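Local coordinates for protein transferrin (Manduca sexta, PDB 6WB6) that transports iron in the insect, binding a single ferric ion per molecule together with carbonate, at residues K458-S463 and W531-E536; P473-I478 and F650-D655; H487-L492 and S518-Q523. All blocks are in the same frame, centred on the assembly; numbering follows the deposited sequence.

Interaction 1. Residues K458-S463 and W531-E536; sequences KSCHSS and WKCLEE
Ser459 OG is gripped from two quarters: His461 NE2 lies 3.1 Å from Ser459 OG, with the hydroxyl at the edge of the imidazole and in its plane, and Ser500 OG bonds to it as well. This pair sits on the side of strand 458-461 turned from helix 530-535. Between them, Cys460 points the other way and is joined to Cys533 by a disulfide, so the contact is a disulfide between strand and helix in the C-terminal lobe of the two-lobed transferrin fold. Cys114 and Cys210 form what is probably the matching bridge in the N-terminal lobe. The two backbones run close to antiparallel, at 156° between their directions, with axes 7.8 Å apart. Across this gap Cys460 SG meets Cys533 SG at 2.0 Å, and the S-S torsion of -79° gives the bridge a left-handed twist. The two cysteines reach it differently: Cys533 holds its sulfur opposite its own backbone N (chi1 172°), while Cys460 keeps SG beside its N. Leu534 flanks the bridge and packs onward against Ala542 and Tyr557, so the helix also rests on strands 542-545 and 557-560. On the far side of the helix a weak salt bridge joins Lys532 NZ and Glu535 OE2 at 3.4 Å. Behind the strand, His461 ND1 bonds to Gly469 O, which with the Ser459 contact fixes the imidazole at both nitrogens. Back at the bridge, the sulfur lies close to the helix backbone too, with Cys460 SG 3.5 Å from Leu534 N.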
ATOM      1  N   LYS A 458     -16.850  -3.966 -41.279  1.00 31.14           N
ATOM      2  CA  LYS A 458     -17.705  -3.188 -40.394  1.00 36.93           C
ATOM      3  C   LYS A 458     -17.144  -3.263 -38.983  1.00 32.53           C
ATOM      4  O   LYS A 458     -16.568  -4.280 -38.585  1.00 33.52           O
ATOM      5  CB  LYS A 458     -19.157  -3.737 -40.382  1.00 41.24           C
ATOM      6  CG  LYS A 458     -19.897  -3.724 -41.720  1.00 34.94           C
ATOM      7  CD  LYS A 458     -20.907  -4.867 -41.771  1.00 31.57           C
ATOM      8  N   SER A 459     -17.326  -2.206 -38.204  1.00 24.53           N
ATOM      9  CA  SER A 459     -16.808  -2.221 -36.844  1.00 40.33           C
ATOM     10  C   SER A 459     -17.844  -1.727 -35.848  1.00 33.32           C
ATOM     11  O   SER A 459     -18.703  -0.903 -36.162  1.00 31.78           O
ATOM     12  CB  SER A 459     -15.547  -1.375 -36.706  1.00 34.66           C
ATOM     13  OG  SER A 459     -15.760  -0.089 -37.247  1.00 35.07           O
ATOM     14  N   CYS A 460     -17.727  -2.242 -34.634  1.00 30.49           N
ATOM     15  CA  CYS A 460     -18.538  -1.846 -33.496  1.00 29.53           C
ATOM     16  C   CYS A 460     -17.596  -1.203 -32.502  1.00 27.08           C
ATOM     17  O   CYS A 460     -16.458  -1.653 -32.354  1.00 30.67           O
ATOM     18  CB  CYS A 460     -19.239  -3.051 -32.854  1.00 31.54           C
ATOM     19  SG  CYS A 460     -20.214  -4.057 -33.968  1.00 38.77           S
ATOM     20  N   HIS A 461     -18.049  -0.151 -31.833  1.00 25.00           N
ATOM     21  CA  HIS A 461     -17.183   0.576 -30.919  1.00 21.68           C
ATOM     22  C   HIS A 461     -17.913   0.859 -29.620  1.00 24.26           C
ATOM     23  O   HIS A 461     -19.130   1.022 -29.603  1.00 24.36           O
ATOM     24  CB  HIS A 461     -16.718   1.936 -31.485  1.00 30.68           C
ATOM     25  CG  HIS A 461     -15.903   1.857 -32.737  1.00 31.56           C
ATOM     26  ND1 HIS A 461     -14.639   2.401 -32.827  1.00 27.73           N
ATOM     27  CD2 HIS A 461     -16.193   1.376 -33.969  1.00 36.37           C
ATOM     28  CE1 HIS A 461     -14.175   2.233 -34.052  1.00 31.52           C
ATOM     29  NE2 HIS A 461     -15.097   1.615 -34.766  1.00 30.95           N
ATOM     30  N   SER A 462     -17.147   0.938 -28.537  1.00 25.26           N
ATOM     31  CA  SER A 462     -17.568   1.737 -27.409  1.00 24.18           C
ATOM     32  C   SER A 462     -17.777   3.181 -27.859  1.00 22.49           C
ATOM     33  O   SER A 462     -17.403   3.580 -28.966  1.00 30.66           O
ATOM     34  CB  SER A 462     -16.533   1.712 -26.297  1.00 19.53           C
ATOM     35  OG  SER A 462     -16.500   0.460 -25.688  1.00 26.49           O
ATOM     36  N   SER A 463     -18.338   3.977 -26.955  1.00 19.46           N
ATOM     37  CA  SER A 463     -18.750   5.327 -27.290  1.00 27.26           C
ATOM     38  C   SER A 463     -17.566   6.187 -27.726  1.00 31.24           C
ATOM     39  O   SER A 463     -16.477   6.121 -27.156  1.00 27.62           O
ATOM     40  CB  SER A 463     -19.442   5.972 -26.088  1.00 30.80           C
ATOM     41  OG  SER A 463     -19.602   7.363 -26.310  1.00 41.31           O
ATOM     42  N   TRP A 531     -21.314  -5.156 -27.851  1.00 28.86           N
ATOM     43  CA  TRP A 531     -21.535  -6.592 -27.749  1.00 28.56           C
ATOM     44  C   TRP A 531     -22.781  -7.021 -28.526  1.00 28.68           C
ATOM     45  O   TRP A 531     -22.775  -8.083 -29.152  1.00 34.51           O
ATOM     46  CB  TRP A 531     -21.618  -7.036 -26.278  1.00 26.67           C
ATOM     47  CG  TRP A 531     -22.247  -6.044 -25.318  1.00 31.08           C
ATOM     48  CD1 TRP A 531     -23.539  -6.026 -24.880  1.00 32.48           C
ATOM     49  CD2 TRP A 531     -21.592  -4.939 -24.677  1.00 37.77           C
ATOM     50  NE1 TRP A 531     -23.731  -4.978 -24.007  1.00 37.11           N
ATOM     51  CE2 TRP A 531     -22.550  -4.299 -23.863  1.00 36.01           C
ATOM     52  CE3 TRP A 531     -20.292  -4.431 -24.716  1.00 29.87           C
ATOM     53  CZ2 TRP A 531     -22.248  -3.171 -23.104  1.00 34.36           C
ATOM     54  CZ3 TRP A 531     -19.991  -3.322 -23.958  1.00 38.27           C
ATOM     55  CH2 TRP A 531     -20.966  -2.701 -23.162  1.00 42.65           C
ATOM     56  N   LYS A 532     -23.849  -6.205 -28.537  1.00 25.04           N
ATOM     57  CA  LYS A 532     -24.989  -6.540 -29.398  1.00 29.43           C
ATOM     58  C   LYS A 532     -24.631  -6.361 -30.860  1.00 33.33           C
ATOM     59  O   LYS A 532     -25.050  -7.151 -31.715  1.00 31.89           O
ATOM     60  CB  LYS A 532     -26.205  -5.677 -29.070  1.00 34.28           C
ATOM     61  CG  LYS A 532     -27.541  -6.389 -29.241  1.00 39.74           C
ATOM     62  CD  LYS A 532     -27.694  -7.508 -28.219  1.00 39.04           C
ATOM     63  CE  LYS A 532     -29.045  -8.196 -28.332  1.00 53.87           C
ATOM     64  NZ  LYS A 532     -29.069  -9.451 -27.529  1.00 63.81           N
ATOM     65  N   CYS A 533     -23.856  -5.316 -31.157  1.00 28.99           N
ATOM     66  CA  CYS A 533     -23.466  -5.027 -32.527  1.00 22.87           C
ATOM     67  C   CYS A 533     -22.580  -6.142 -33.076  1.00 32.41           C
ATOM     68  O   CYS A 533     -22.741  -6.561 -34.229  1.00 29.32           O
ATOM     69  CB  CYS A 533     -22.790  -3.652 -32.549  1.00 32.79           C
ATOM     70  SG  CYS A 533     -22.018  -3.114 -34.072  1.00 34.75           S
ATOM     71  N   LEU A 534     -21.683  -6.682 -32.249  1.00 28.13           N
ATOM     72  CA  LEU A 534     -20.860  -7.801 -32.706  1.00 29.27           C
ATOM     73  C   LEU A 534     -21.699  -9.059 -32.867  1.00 36.49           C
ATOM     74  O   LEU A 534     -21.683  -9.692 -33.928  1.00 28.65           O
ATOM     75  CB  LEU A 534     -19.699  -8.059 -31.740  1.00 31.24           C
ATOM     76  CG  LEU A 534     -18.517  -8.819 -32.367  1.00 24.31           C
ATOM     77  CD1 LEU A 534     -17.853  -8.012 -33.518  1.00 32.95           C
ATOM     78  CD2 LEU A 534     -17.479  -9.165 -31.328  1.00 27.31           C
ATOM     79  N   GLU A 535     -22.425  -9.444 -31.812  1.00 34.30           N
ATOM     80  CA  GLU A 535     -23.338 -10.582 -31.842  1.00 35.78           C
ATOM     81  C   GLU A 535     -24.207 -10.619 -33.100  1.00 36.28           C
ATOM     82  O   GLU A 535     -24.357 -11.690 -33.697  1.00 30.74           O
ATOM     83  CB  GLU A 535     -24.231 -10.574 -30.591  1.00 29.34           C
ATOM     84  CG  GLU A 535     -25.300 -11.662 -30.593  1.00 39.74           C
ATOM     85  CD  GLU A 535     -26.170 -11.659 -29.332  1.00 47.42           C
ATOM     86  OE1 GLU A 535     -26.995 -12.576 -29.182  1.00 45.12           O
ATOM     87  OE2 GLU A 535     -26.028 -10.745 -28.497  1.00 59.76           O
ATOM     88  N   GLU A 536     -24.780  -9.473 -33.515  1.00 33.72           N
ATOM     89  CA  GLU A 536     -25.694  -9.406 -34.663  1.00 41.95           C
ATOM     90  C   GLU A 536     -24.984  -9.190 -36.005  1.00 39.03           C
ATOM     91  O   GLU A 536     -25.638  -8.822 -36.991  1.00 36.46           O
ATOM     92  CB  GLU A 536     -26.729  -8.289 -34.462  1.00 35.74           C
ATOM     93  CG  GLU A 536     -27.743  -8.556 -33.337  1.00 32.36           C
ATOM     94  CD  GLU A 536     -28.715  -7.403 -33.134  1.00 37.72           C
ATOM     95  OE1 GLU A 536     -28.584  -6.379 -33.833  1.00 34.72           O
ATOM     96  OE2 GLU A 536     -29.625  -7.530 -32.289  1.00 37.18           O
TER

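Interaction 2. Residues P473-I478 and F650-D655; sequences PLFYLI and FKTIHD
Phe475 and Ile653 bring their helices close together, with CA of Phe475 5.9 Å from CA of Ile653, the nearest CA pair between 473-478 and 650-655. At this separation one aromatic side chain spans the gap. Phe475 leaves its helix toward the other one with CG opposite the backbone N (chi1 169°), which lays the ring between the two helices. Ile653 comes down over one face: its CG1 is 3.7 Å from the centroid of the Phe475 ring and only 17° off the ring normal, a clear CH-pi contact. The methylene is displaced toward the attached end of the ring, and its shortest approach is Ile653 CG1 to Phe475 CG at 3.5 Å. The two side chains cross at about a right angle, and CD1 of Ile653 leads on away from the ring, so the branch meets it at the methylene rather than the terminal methyl. The helix backbone takes part too, with Phe475 CD1 3.7 Å from Ile653 CA. Helix 644-659 follows strand 638-641, an outermost strand of the four-stranded antiparallel sheet of the C-terminal lobe, and its His654 leans on helix 411-419; it therefore probably bridges the two domains of the lobe, with Phe475 on one side and helix 411-419 on the other. Further round the ring, Thr652 brings a methyl in obliquely, its CG2 3.7 Å from Phe475 CE1, at the solvent-exposed margin. The hydroxyl of Thr652 is turned back along its own helix (chi1 -56°), where OG1 bonds to Glu648 O, leaving the methyl to meet the aromatic carbon. Lys649 and Val656, one turn before and one turn after Ile653, also touch the Phe475 side chain.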
ATOM      1  N   PRO A 473      -8.454   2.726 -31.693  1.00 31.17           N
ATOM      2  CA  PRO A 473      -8.557   2.324 -33.112  1.00 28.57           C
ATOM      3  C   PRO A 473      -8.140   3.421 -34.083  1.00 28.66           C
ATOM      4  O   PRO A 473      -7.528   3.134 -35.121  1.00 23.08           O
ATOM      5  CB  PRO A 473     -10.042   1.973 -33.272  1.00 27.85           C
ATOM      6  CG  PRO A 473     -10.586   1.840 -31.854  1.00 29.52           C
ATOM      7  CD  PRO A 473      -9.768   2.733 -31.021  1.00 28.48           C
ATOM      8  N   LEU A 474      -8.454   4.681 -33.781  1.00 27.82           N
ATOM      9  CA  LEU A 474      -8.040   5.757 -34.674  1.00 28.97           C
ATOM     10  C   LEU A 474      -6.525   5.889 -34.686  1.00 32.97           C
ATOM     11  O   LEU A 474      -5.909   6.000 -35.752  1.00 27.39           O
ATOM     12  CB  LEU A 474      -8.670   7.083 -34.258  1.00 27.36           C
ATOM     13  CG  LEU A 474      -9.717   7.715 -35.162  1.00 42.74           C
ATOM     14  CD1 LEU A 474     -10.041   9.134 -34.643  1.00 45.35           C
ATOM     15  CD2 LEU A 474      -9.252   7.770 -36.603  1.00 43.25           C
ATOM     16  N   PHE A 475      -5.904   5.892 -33.501  1.00 29.20           N
ATOM     17  CA  PHE A 475      -4.451   5.945 -33.469  1.00 24.15           C
ATOM     18  C   PHE A 475      -3.852   4.718 -34.108  1.00 21.44           C
ATOM     19  O   PHE A 475      -2.821   4.802 -34.792  1.00 26.73           O
ATOM     20  CB  PHE A 475      -3.894   6.043 -32.058  1.00 23.13           C
ATOM     21  CG  PHE A 475      -2.400   5.821 -32.020  1.00 24.64           C
ATOM     22  CD1 PHE A 475      -1.534   6.879 -32.241  1.00 27.09           C
ATOM     23  CD2 PHE A 475      -1.865   4.562 -31.823  1.00 24.46           C
ATOM     24  CE1 PHE A 475      -0.171   6.693 -32.249  1.00 28.67           C
ATOM     25  CE2 PHE A 475      -0.493   4.363 -31.835  1.00 27.45           C
ATOM     26  CZ  PHE A 475       0.358   5.438 -32.043  1.00 30.09           C
ATOM     27  N   TYR A 476      -4.435   3.552 -33.841  1.00 23.62           N
ATOM     28  CA  TYR A 476      -3.825   2.337 -34.361  1.00 25.87           C
ATOM     29  C   TYR A 476      -3.791   2.368 -35.874  1.00 29.73           C
ATOM     30  O   TYR A 476      -2.771   2.039 -36.485  1.00 32.06           O
ATOM     31  CB  TYR A 476      -4.558   1.095 -33.871  1.00 22.32           C
ATOM     32  CG  TYR A 476      -3.879  -0.178 -34.322  1.00 22.83           C
ATOM     33  CD1 TYR A 476      -4.137  -0.720 -35.575  1.00 24.22           C
ATOM     34  CD2 TYR A 476      -2.970  -0.834 -33.505  1.00 25.85           C
ATOM     35  CE1 TYR A 476      -3.515  -1.861 -35.992  1.00 27.35           C
ATOM     36  CE2 TYR A 476      -2.348  -1.990 -33.918  1.00 27.89           C
ATOM     37  CZ  TYR A 476      -2.618  -2.495 -35.159  1.00 28.48           C
ATOM     38  OH  TYR A 476      -1.996  -3.661 -35.546  1.00 33.83           O
ATOM     39  N   LEU A 477      -4.879   2.808 -36.500  1.00 29.11           N
ATOM     40  CA  LEU A 477      -4.909   2.845 -37.956  1.00 32.51           C
ATOM     41  C   LEU A 477      -3.998   3.942 -38.499  1.00 33.00           C
ATOM     42  O   LEU A 477      -3.151   3.682 -39.362  1.00 37.73           O
ATOM     43  CB  LEU A 477      -6.349   3.024 -38.431  1.00 31.37           C
ATOM     44  CG  LEU A 477      -7.182   1.744 -38.267  1.00 32.32           C
ATOM     45  CD1 LEU A 477      -8.644   2.052 -38.501  1.00 37.55           C
ATOM     46  CD2 LEU A 477      -6.724   0.679 -39.212  1.00 28.46           C
ATOM     47  N   ILE A 478      -4.145   5.172 -37.995  1.00 33.13           N
ATOM     48  CA  ILE A 478      -3.271   6.267 -38.418  1.00 31.15           C
ATOM     49  C   ILE A 478      -1.806   5.874 -38.262  1.00 33.99           C
ATOM     50  O   ILE A 478      -0.983   6.110 -39.157  1.00 25.85           O
ATOM     51  CB  ILE A 478      -3.602   7.552 -37.630  1.00 39.33           C
ATOM     52  CG1 ILE A 478      -4.967   8.115 -38.066  1.00 32.91           C
ATOM     53  CG2 ILE A 478      -2.534   8.595 -37.847  1.00 34.19           C
ATOM     54  CD1 ILE A 478      -5.414   9.320 -37.305  1.00 34.82           C
ATOM     55  N   PHE A 650       1.227   7.378 -24.671  1.00 24.33           N
ATOM     56  CA  PHE A 650       0.007   8.150 -24.436  1.00 27.97           C
ATOM     57  C   PHE A 650       0.119   9.538 -25.050  1.00 32.65           C
ATOM     58  O   PHE A 650      -0.866  10.075 -25.569  1.00 26.48           O
ATOM     59  CB  PHE A 650      -0.296   8.251 -22.937  1.00 26.01           C
ATOM     60  CG  PHE A 650      -0.745   6.942 -22.305  1.00 19.02           C
ATOM     61  CD1 PHE A 650      -1.565   6.059 -22.990  1.00 30.22           C
ATOM     62  CD2 PHE A 650      -0.332   6.598 -21.034  1.00 29.58           C
ATOM     63  CE1 PHE A 650      -1.961   4.872 -22.409  1.00 32.08           C
ATOM     64  CE2 PHE A 650      -0.713   5.417 -20.465  1.00 24.86           C
ATOM     65  CZ  PHE A 650      -1.529   4.558 -21.147  1.00 24.62           C
ATOM     66  N   LYS A 651       1.315  10.128 -25.018  1.00 23.52           N
ATOM     67  CA  LYS A 651       1.505  11.434 -25.641  1.00 23.84           C
ATOM     68  C   LYS A 651       1.378  11.354 -27.153  1.00 23.54           C
ATOM     69  O   LYS A 651       0.827  12.265 -27.781  1.00 26.97           O
ATOM     70  CB  LYS A 651       2.866  12.012 -25.262  1.00 29.30           C
ATOM     71  CG  LYS A 651       2.944  12.505 -23.834  1.00 28.85           C
ATOM     72  CD  LYS A 651       4.166  13.363 -23.611  1.00 35.19           C
ATOM     73  CE  LYS A 651       5.446  12.592 -23.868  1.00 34.10           C
ATOM     74  NZ  LYS A 651       6.541  13.140 -23.051  1.00 33.05           N
ATOM     75  N   THR A 652       1.881  10.283 -27.761  1.00 21.33           N
ATOM     76  CA  THR A 652       1.773  10.182 -29.211  1.00 30.40           C
ATOM     77  C   THR A 652       0.316  10.016 -29.614  1.00 33.55           C
ATOM     78  O   THR A 652      -0.159  10.676 -30.548  1.00 28.52           O
ATOM     79  CB  THR A 652       2.628   9.023 -29.744  1.00 31.50           C
ATOM     80  OG1 THR A 652       3.986   9.194 -29.306  1.00 36.41           O
ATOM     81  CG2 THR A 652       2.607   8.976 -31.276  1.00 25.60           C
ATOM     82  N   ILE A 653      -0.418   9.166 -28.892  1.00 23.66           N
ATOM     83  CA  ILE A 653      -1.832   8.978 -29.186  1.00 23.71           C
ATOM     84  C   ILE A 653      -2.569  10.312 -29.128  1.00 31.40           C
ATOM     85  O   ILE A 653      -3.294  10.686 -30.058  1.00 32.25           O
ATOM     86  CB  ILE A 653      -2.437   7.956 -28.218  1.00 24.69           C
ATOM     87  CG1 ILE A 653      -1.913   6.555 -28.587  1.00 26.70           C
ATOM     88  CG2 ILE A 653      -3.950   8.062 -28.248  1.00 25.76           C
ATOM     89  CD1 ILE A 653      -2.314   5.435 -27.605  1.00 32.33           C
ATOM     90  N   HIS A 654      -2.407  11.040 -28.025  1.00 27.55           N
ATOM     91  CA  HIS A 654      -3.004  12.365 -27.911  1.00 29.05           C
ATOM     92  C   HIS A 654      -2.563  13.289 -29.043  1.00 39.30           C
ATOM     93  O   HIS A 654      -3.372  14.069 -29.562  1.00 27.90           O
ATOM     94  CB  HIS A 654      -2.630  12.970 -26.571  1.00 30.36           C
ATOM     95  CG  HIS A 654      -3.093  14.375 -26.388  1.00 24.14           C
ATOM     96  ND1 HIS A 654      -4.403  14.698 -26.107  1.00 34.67           N
ATOM     97  CD2 HIS A 654      -2.416  15.547 -26.422  1.00 28.23           C
ATOM     98  CE1 HIS A 654      -4.515  16.010 -25.982  1.00 25.31           C
ATOM     99  NE2 HIS A 654      -3.326  16.549 -26.182  1.00 30.64           N
ATOM    100  N   ASP A 655      -1.281  13.230 -29.436  1.00 32.71           N
ATOM    101  CA  ASP A 655      -0.825  14.111 -30.506  1.00 32.09           C
ATOM    102  C   ASP A 655      -1.572  13.817 -31.796  1.00 35.96           C
ATOM    103  O   ASP A 655      -2.024  14.740 -32.488  1.00 32.08           O
ATOM    104  CB  ASP A 655       0.691  13.985 -30.719  1.00 37.91           C
ATOM    105  CG  ASP A 655       1.497  14.925 -29.818  1.00 23.75           C
ATOM    106  OD1 ASP A 655       0.929  15.872 -29.247  1.00 36.70           O
ATOM    107  OD2 ASP A 655       2.713  14.716 -29.671  1.00 37.68           O
TER

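Interaction 3. Residues H487-L492 and S518-Q523; sequences HCVKNL and SKLKKQ
Leu520 and Leu492 meet through their branches: CD2 of Leu520 lies 3.9 Å from CD2 of Leu492 and equally near its CG, the two side chains passing at a slant. The other branch of Leu520, CD1, turns to Val489, where it is modelled so near CG2 that the detail is doubtful, although the two residues clearly adjoin. Leu520 reaches the helix because CG stands beside its backbone N (chi1 -64°) and the chain carries on extended. An alanine in place of Leu520 is likely to open a gap beside Leu492 and Val489 and leave the turn with less apolar hold on the helix. Helix 488-495 belongs to the beta-alpha-beta crossover that leads from strand 458-461 to the parallel strand 499-501, and the short 3-10 turn at 518-520 comes back beside it after a long loop. That turn is positioned by backbone bonds of Lys519 to Ser500 and of Leu520 to Leu502, while Val505 packs on both Val489 and Leu520. At the polar margin Glu494 stands between two lysines, in a salt bridge with Lys490 and a long, weak ion pair with Lys519; this probably eases the approach of Lys490 NZ to Lys519 NZ, 6.3 Å apart. At the start of the helix, Cys488 is tied by a disulfide to Cys660.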
ATOM      1  N   HIS A 487      -8.897  14.426 -41.792  1.00 52.49           N
ATOM      2  CA  HIS A 487     -10.259  13.911 -41.736  1.00 53.24           C
ATOM      3  C   HIS A 487     -10.256  12.482 -41.189  1.00 50.79           C
ATOM      4  O   HIS A 487     -10.615  11.516 -41.864  1.00 45.30           O
ATOM      5  CB  HIS A 487     -10.908  13.986 -43.122  1.00 49.61           C
ATOM      6  CG  HIS A 487     -10.732  15.314 -43.797  1.00 59.68           C
ATOM      7  ND1 HIS A 487     -11.345  16.465 -43.348  1.00 54.93           N
ATOM      8  CD2 HIS A 487     -10.006  15.675 -44.882  1.00 61.23           C
ATOM      9  CE1 HIS A 487     -11.005  17.478 -44.125  1.00 44.50           C
ATOM     10  NE2 HIS A 487     -10.192  17.026 -45.064  1.00 61.75           N
ATOM     11  N   CYS A 488      -9.819  12.364 -39.935  1.00 44.97           N
ATOM     12  CA  CYS A 488      -9.571  11.050 -39.352  1.00 48.22           C
ATOM     13  C   CYS A 488     -10.866  10.280 -39.150  1.00 48.24           C
ATOM     14  O   CYS A 488     -10.984   9.114 -39.547  1.00 35.65           O
ATOM     15  CB  CYS A 488      -8.843  11.209 -38.023  1.00 50.49           C
ATOM     16  SG  CYS A 488      -7.361  12.196 -38.171  1.00 57.79           S
ATOM     17  N   VAL A 489     -11.846  10.907 -38.510  1.00 40.99           N
ATOM     18  CA  VAL A 489     -13.096  10.207 -38.262  1.00 42.24           C
ATOM     19  C   VAL A 489     -13.714   9.779 -39.585  1.00 44.69           C
ATOM     20  O   VAL A 489     -14.040   8.602 -39.777  1.00 44.58           O
ATOM     21  CB  VAL A 489     -14.035  11.073 -37.408  1.00 48.79           C
ATOM     22  CG1 VAL A 489     -14.253  12.456 -38.051  1.00 66.66           C
ATOM     23  CG2 VAL A 489     -15.335  10.331 -37.141  1.00 41.32           C
ATOM     24  N   LYS A 490     -13.805  10.697 -40.552  1.00 52.09           N
ATOM     25  CA  LYS A 490     -14.278  10.292 -41.876  1.00 51.61           C
ATOM     26  C   LYS A 490     -13.436   9.139 -42.413  1.00 33.94           C
ATOM     27  O   LYS A 490     -13.963   8.137 -42.904  1.00 34.84           O
ATOM     28  CB  LYS A 490     -14.250  11.474 -42.854  1.00 46.71           C
ATOM     29  CG  LYS A 490     -14.718  11.101 -44.271  1.00 57.07           C
ATOM     30  CD  LYS A 490     -14.428  12.188 -45.317  1.00 53.53           C
ATOM     31  CE  LYS A 490     -15.096  11.870 -46.663  1.00 55.09           C
ATOM     32  NZ  LYS A 490     -14.498  10.716 -47.406  1.00 53.79           N
ATOM     33  N   ASN A 491     -12.146   9.256 -42.295  1.00 28.58           N
ATOM     34  CA  ASN A 491     -11.280   8.237 -42.888  1.00 38.48           C
ATOM     35  C   ASN A 491     -11.437   6.927 -42.153  1.00 35.83           C
ATOM     36  O   ASN A 491     -11.343   5.924 -42.841  1.00 33.60           O
ATOM     37  CB  ASN A 491      -9.850   8.649 -42.963  1.00 37.79           C
ATOM     38  CG  ASN A 491      -9.581   9.456 -44.188  1.00 43.56           C
ATOM     39  OD1 ASN A 491      -9.882   9.036 -45.274  1.00 44.06           O
ATOM     40  ND2 ASN A 491      -9.004  10.601 -44.008  1.00 46.48           N
ATOM     41  N   LEU A 492     -11.591   6.959 -40.826  1.00 28.86           N
ATOM     42  CA  LEU A 492     -11.941   5.726 -40.131  1.00 39.01           C
ATOM     43  C   LEU A 492     -13.134   5.088 -40.808  1.00 34.45           C
ATOM     44  O   LEU A 492     -13.118   3.895 -41.140  1.00 25.36           O
ATOM     45  CB  LEU A 492     -12.255   5.988 -38.656  1.00 46.73           C
ATOM     46  CG  LEU A 492     -12.749   4.744 -37.895  1.00 48.29           C
ATOM     47  CD1 LEU A 492     -11.648   3.687 -37.832  1.00 35.74           C
ATOM     48  CD2 LEU A 492     -13.251   5.089 -36.497  1.00 40.77           C
ATOM     49  N   SER A 518     -21.172  10.098 -41.228  1.00 40.92           N
ATOM     50  CA  SER A 518     -22.410   9.316 -41.211  1.00 37.09           C
ATOM     51  C   SER A 518     -22.160   7.813 -41.269  1.00 42.08           C
ATOM     52  O   SER A 518     -22.989   7.037 -40.782  1.00 39.27           O
ATOM     53  CB  SER A 518     -23.311   9.726 -42.386  1.00 41.55           C
ATOM     54  OG  SER A 518     -22.573   9.836 -43.603  1.00 48.07           O
ATOM     55  N   LYS A 519     -21.051   7.377 -41.881  1.00 34.74           N
ATOM     56  CA  LYS A 519     -20.762   5.946 -41.942  1.00 42.46           C
ATOM     57  C   LYS A 519     -20.503   5.354 -40.559  1.00 30.96           C
ATOM     58  O   LYS A 519     -20.712   4.153 -40.354  1.00 28.73           O
ATOM     59  CB  LYS A 519     -19.553   5.700 -42.848  1.00 36.75           C
ATOM     60  CG  LYS A 519     -19.542   4.328 -43.531  1.00 39.32           C
ATOM     61  CD  LYS A 519     -18.692   4.341 -44.801  1.00 35.98           C
ATOM     62  CE  LYS A 519     -19.428   5.063 -45.925  1.00 46.88           C
ATOM     63  NZ  LYS A 519     -18.532   5.919 -46.740  1.00 46.60           N
ATOM     64  N   LEU A 520     -20.066   6.170 -39.609  1.00 31.23           N
ATOM     65  CA  LEU A 520     -19.654   5.703 -38.294  1.00 34.84           C
ATOM     66  C   LEU A 520     -20.808   5.523 -37.316  1.00 33.81           C
ATOM     67  O   LEU A 520     -20.574   5.090 -36.184  1.00 33.13           O
ATOM     68  CB  LEU A 520     -18.625   6.671 -37.737  1.00 28.70           C
ATOM     69  CG  LEU A 520     -17.402   6.618 -38.654  1.00 42.85           C
ATOM     70  CD1 LEU A 520     -16.565   7.815 -38.444  1.00 50.31           C
ATOM     71  CD2 LEU A 520     -16.569   5.337 -38.437  1.00 30.90           C
ATOM     72  N   LYS A 521     -22.037   5.826 -37.717  1.00 28.70           N
ATOM     73  CA  LYS A 521     -23.215   5.460 -36.936  1.00 32.76           C
ATOM     74  C   LYS A 521     -24.122   4.554 -37.747  1.00 32.02           C
ATOM     75  O   LYS A 521     -25.247   4.285 -37.327  1.00 28.43           O
ATOM     76  CB  LYS A 521     -23.979   6.710 -36.472  1.00 34.58           C
ATOM     77  N   LYS A 522     -23.650   4.072 -38.902  1.00 33.94           N
ATOM     78  CA  LYS A 522     -24.533   3.369 -39.823  1.00 33.25           C
ATOM     79  C   LYS A 522     -25.006   2.041 -39.245  1.00 33.75           C
ATOM     80  O   LYS A 522     -26.142   1.631 -39.493  1.00 35.70           O
ATOM     81  CB  LYS A 522     -23.818   3.157 -41.164  1.00 42.77           C
ATOM     82  CG  LYS A 522     -24.732   2.634 -42.271  1.00 50.28           C
ATOM     83  CD  LYS A 522     -24.186   2.925 -43.678  1.00 53.06           C
ATOM     84  CE  LYS A 522     -23.231   1.856 -44.150  1.00 42.09           C
ATOM     85  NZ  LYS A 522     -23.955   0.583 -44.442  1.00 53.61           N
ATOM     86  N   GLN A 523     -24.159   1.357 -38.476  1.00 32.45           N
ATOM     87  CA  GLN A 523     -24.447   0.003 -38.001  1.00 34.64           C
ATOM     88  C   GLN A 523     -25.047  -0.024 -36.605  1.00 37.39           C
ATOM     89  O   GLN A 523     -25.167  -1.100 -36.015  1.00 26.87           O
ATOM     90  CB  GLN A 523     -23.175  -0.843 -37.998  1.00 32.52           C
ATOM     91  CG  GLN A 523     -22.597  -1.042 -39.359  1.00 35.54           C
ATOM     92  CD  GLN A 523     -23.589  -1.691 -40.272  1.00 33.00           C
ATOM     93  OE1 GLN A 523     -24.064  -1.080 -41.226  1.00 43.58           O
ATOM     94  NE2 GLN A 523     -23.937  -2.920 -39.971  1.00 27.98           N
TER

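Overall arrangement
Following the chain, strand 458-461 opens the loop that interaction 1 closes at helix 530-535. Before that happens, helix 467-479 opens the much longer loop of interaction 2, which is closed only by helix 644-659, so these two contacts cross. Interaction 3, from helix 488-495 to the 518-523 turn, nests inside both. The three also touch in space: Leu492 CD2 lies 3.9 Å from His461 CE1 of interaction 1, and Leu492 CD1 is 3.5 Å from Leu477 CD1 of interaction 2. Together they tie a sheet strand, its crossover helices and the returning loop into one domain, and fasten the C-terminal helix to it.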